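PDB 4KWA: transcriptional regulator from Saccharomonospora viridis, which probably acts as a TetR-family transcriptional repressor that binds DNA through a helix-turn-helix, and holds a choline ion in its C-terminal domain. Local coordinates for residues L103-E108 and D117-A122. Residues are numbered along the deposited sequence; the frame is centred on the assembly and turned at random.
Sequences LQVWTE and DLYNDA
Trp106 and Tyr119 form an offset edge-to-face aromatic pair between two consecutive helices of the all-helical, BetI-type C-terminal domain of this TetR-family protein. The chain is the TetR-like part of a longer protein. The edge of the indole is turned toward the face of the tyrosine ring. The centroids of the Trp106 five-membered ring and the Tyr119 ring are 5.2 Å apart, with the planes at 79°. The pyrrole side does the touching: CD1 of Trp106 is 3.7 Å from CZ of Tyr119. Trp106 NE1 also gives a weak hydrogen bond to Tyr119 OH, 3.2 Å long. It is strongly bent, with an N-H...O angle of 122°. NE1 and CD1 are adjacent, and both lie against the hydroxyl end of the Tyr119 ring.

Nearer the backbones, CG1 of Val105 meets Tyr119 at the root of its ring, 4.0 Å from CB. The Tyr119 ring carbon CG lies anti to the backbone N (chi1 173°), which carries the phenol across to helix 94-109. All three side chains are buried.

Leu56 of helix 48-71 packs against Val105, and Asp160 and Ile164 of helix 148-168 against Trp106. Thr168 of the second subunit packs on Tyr119, and Ile164 of that subunit reaches Trp106, so the pair lies close to the dimer interface. The side chain of Trp106 is about 4 Å from the bound choline ion, whose pocket includes Gln88, Trp99 and Asp160. One face of the indole is met by CA of Leu103, 3.7 Å from the ring plane and nearer its margin than its middle.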
loop_
_atom_site.group_PDB
_atom_site.type_symbol
_atom_site.label_atom_id
_atom_site.label_comp_id
_atom_site.label_asym_id
_atom_site.label_seq_id
_atom_site.Cartn_x
_atom_site.Cartn_y
_atom_site.Cartn_z
ATOM N N LEU A 103 -3.166 -1.478 -5.560
ATOM C CA LEU A 103 -3.158 -2.146 -4.249
ATOM C C LEU A 103 -3.070 -3.685 -4.452
ATOM O O LEU A 103 -2.396 -4.418 -3.683
ATOM C CB LEU A 103 -4.400 -1.840 -3.399
ATOM C CG LEU A 103 -4.340 -0.678 -2.399
ATOM C CD1 LEU A 103 -4.064 0.645 -3.051
ATOM C CD2 LEU A 103 -5.554 -0.542 -1.525
ATOM N N GLN A 104 -3.774 -4.213 -5.438
ATOM C CA GLN A 104 -3.722 -5.682 -5.661
ATOM C C GLN A 104 -2.349 -6.131 -6.231
ATOM O O GLN A 104 -1.856 -7.243 -6.001
ATOM C CB GLN A 104 -4.891 -6.101 -6.544
ATOM C CG GLN A 104 -6.242 -5.755 -5.988
ATOM C CD GLN A 104 -7.322 -6.113 -7.007
ATOM O OE1 GLN A 104 -7.494 -7.286 -7.379
ATOM N NE2 GLN A 104 -8.058 -5.151 -7.370
ATOM N N VAL A 105 -1.795 -5.236 -7.032
ATOM C CA VAL A 105 -0.523 -5.503 -7.622
ATOM C C VAL A 105 0.580 -5.546 -6.619
ATOM O O VAL A 105 1.497 -6.405 -6.706
ATOM C CB VAL A 105 -0.233 -4.507 -8.746
ATOM C CG1 VAL A 105 1.229 -4.554 -9.251
ATOM C CG2 VAL A 105 -1.109 -4.922 -9.905
ATOM N N TRP A 106 0.464 -4.718 -5.580
ATOM C CA TRP A 106 1.514 -4.790 -4.556
ATOM C C TRP A 106 1.608 -6.200 -3.982
ATOM O O TRP A 106 2.694 -6.752 -3.763
ATOM C CB TRP A 106 1.248 -3.717 -3.470
ATOM C CG TRP A 106 1.261 -2.396 -3.922
ATOM C CD1 TRP A 106 1.987 -1.860 -4.962
ATOM C CD2 TRP A 106 0.638 -1.306 -3.272
ATOM N NE1 TRP A 106 1.770 -0.542 -5.034
ATOM C CE2 TRP A 106 1.002 -0.154 -3.965
ATOM C CE3 TRP A 106 -0.207 -1.194 -2.127
ATOM C CZ2 TRP A 106 0.529 1.104 -3.615
ATOM C CZ3 TRP A 106 -0.690 0.068 -1.780
ATOM C CH2 TRP A 106 -0.316 1.200 -2.527
ATOM N N THR A 107 0.448 -6.827 -3.683
ATOM C CA THR A 107 0.470 -8.158 -3.254
ATOM C C THR A 107 0.875 -9.153 -4.293
ATOM O O THR A 107 1.698 -9.984 -4.051
ATOM C CB THR A 107 -0.901 -8.600 -2.695
ATOM O OG1 THR A 107 -0.828 -8.270 -1.349
ATOM C CG2 THR A 107 -1.092 -10.127 -2.768
ATOM N N GLU A 108 0.267 -9.102 -5.457
ATOM C CA GLU A 108 0.589 -10.084 -6.499
ATOM C C GLU A 108 2.067 -9.999 -6.899
ATOM O O GLU A 108 2.657 -10.998 -7.337
ATOM C CB GLU A 108 -0.298 -9.925 -7.731
ATOM C CG GLU A 108 -1.769 -10.144 -7.441
ATOM C CD GLU A 108 -2.044 -11.549 -6.953
ATOM O OE1 GLU A 108 -1.463 -12.451 -7.597
ATOM O OE2 GLU A 108 -2.793 -11.741 -5.931
ATOM N N ASP A 117 8.180 -7.306 -12.139
ATOM C CA ASP A 117 9.054 -6.595 -13.101
ATOM C C ASP A 117 8.300 -5.463 -13.775
ATOM O O ASP A 117 8.812 -4.368 -13.927
ATOM C CB ASP A 117 9.563 -7.533 -14.209
ATOM C CG ASP A 117 10.600 -8.549 -13.714
ATOM O OD1 ASP A 117 10.983 -8.469 -12.517
ATOM O OD2 ASP A 117 10.981 -9.447 -14.542
ATOM N N LEU A 118 7.054 -5.697 -14.174
ATOM C CA LEU A 118 6.289 -4.659 -14.747
ATOM C C LEU A 118 6.050 -3.535 -13.736
ATOM O O LEU A 118 6.213 -2.362 -14.089
ATOM C CB LEU A 118 4.983 -5.229 -15.290
ATOM C CG LEU A 118 4.045 -4.259 -16.050
ATOM C CD1 LEU A 118 3.164 -4.984 -17.004
ATOM C CD2 LEU A 118 3.162 -3.410 -15.118
ATOM N N TYR A 119 5.647 -3.871 -12.506
ATOM C CA TYR A 119 5.410 -2.853 -11.495
ATOM C C TYR A 119 6.696 -2.008 -11.226
ATOM O O TYR A 119 6.642 -0.759 -11.159
ATOM C CB TYR A 119 4.975 -3.490 -10.159
ATOM C CG TYR A 119 4.889 -2.429 -9.051
ATOM C CD1 TYR A 119 3.856 -1.535 -9.042
ATOM C CD2 TYR A 119 5.826 -2.364 -7.974
ATOM C CE1 TYR A 119 3.791 -0.523 -8.085
ATOM C CE2 TYR A 119 5.760 -1.340 -7.022
ATOM C CZ TYR A 119 4.717 -0.483 -7.055
ATOM O OH TYR A 119 4.605 0.451 -6.099
ATOM N N ASN A 120 7.809 -2.667 -11.178
ATOM C CA ASN A 120 9.036 -1.961 -10.928
ATOM C C ASN A 120 9.396 -1.063 -12.035
ATOM O O ASN A 120 9.938 0.044 -11.766
ATOM C CB ASN A 120 10.171 -2.884 -10.632
ATOM C CG ASN A 120 10.151 -3.362 -9.167
ATOM O OD1 ASN A 120 10.084 -2.535 -8.247
ATOM N ND2 ASN A 120 10.362 -4.641 -8.956
ATOM N N ASP A 121 9.298 -1.533 -13.246
ATOM C CA ASP A 121 9.613 -0.580 -14.325
ATOM C C ASP A 121 8.645 0.587 -14.316
ATOM O O ASP A 121 9.043 1.678 -14.649
ATOM C CB ASP A 121 9.487 -1.235 -15.674
ATOM C CG ASP A 121 10.589 -2.180 -15.950
ATOM O OD1 ASP A 121 11.580 -2.219 -15.166
ATOM O OD2 ASP A 121 10.431 -2.892 -16.939
ATOM N N ALA A 122 7.341 0.380 -14.080
ATOM C CA ALA A 122 6.413 1.489 -14.078
ATOM C C ALA A 122 6.761 2.469 -12.902
ATOM O O ALA A 122 6.798 3.674 -13.094
ATOM C CB ALA A 122 4.942 1.058 -13.954
#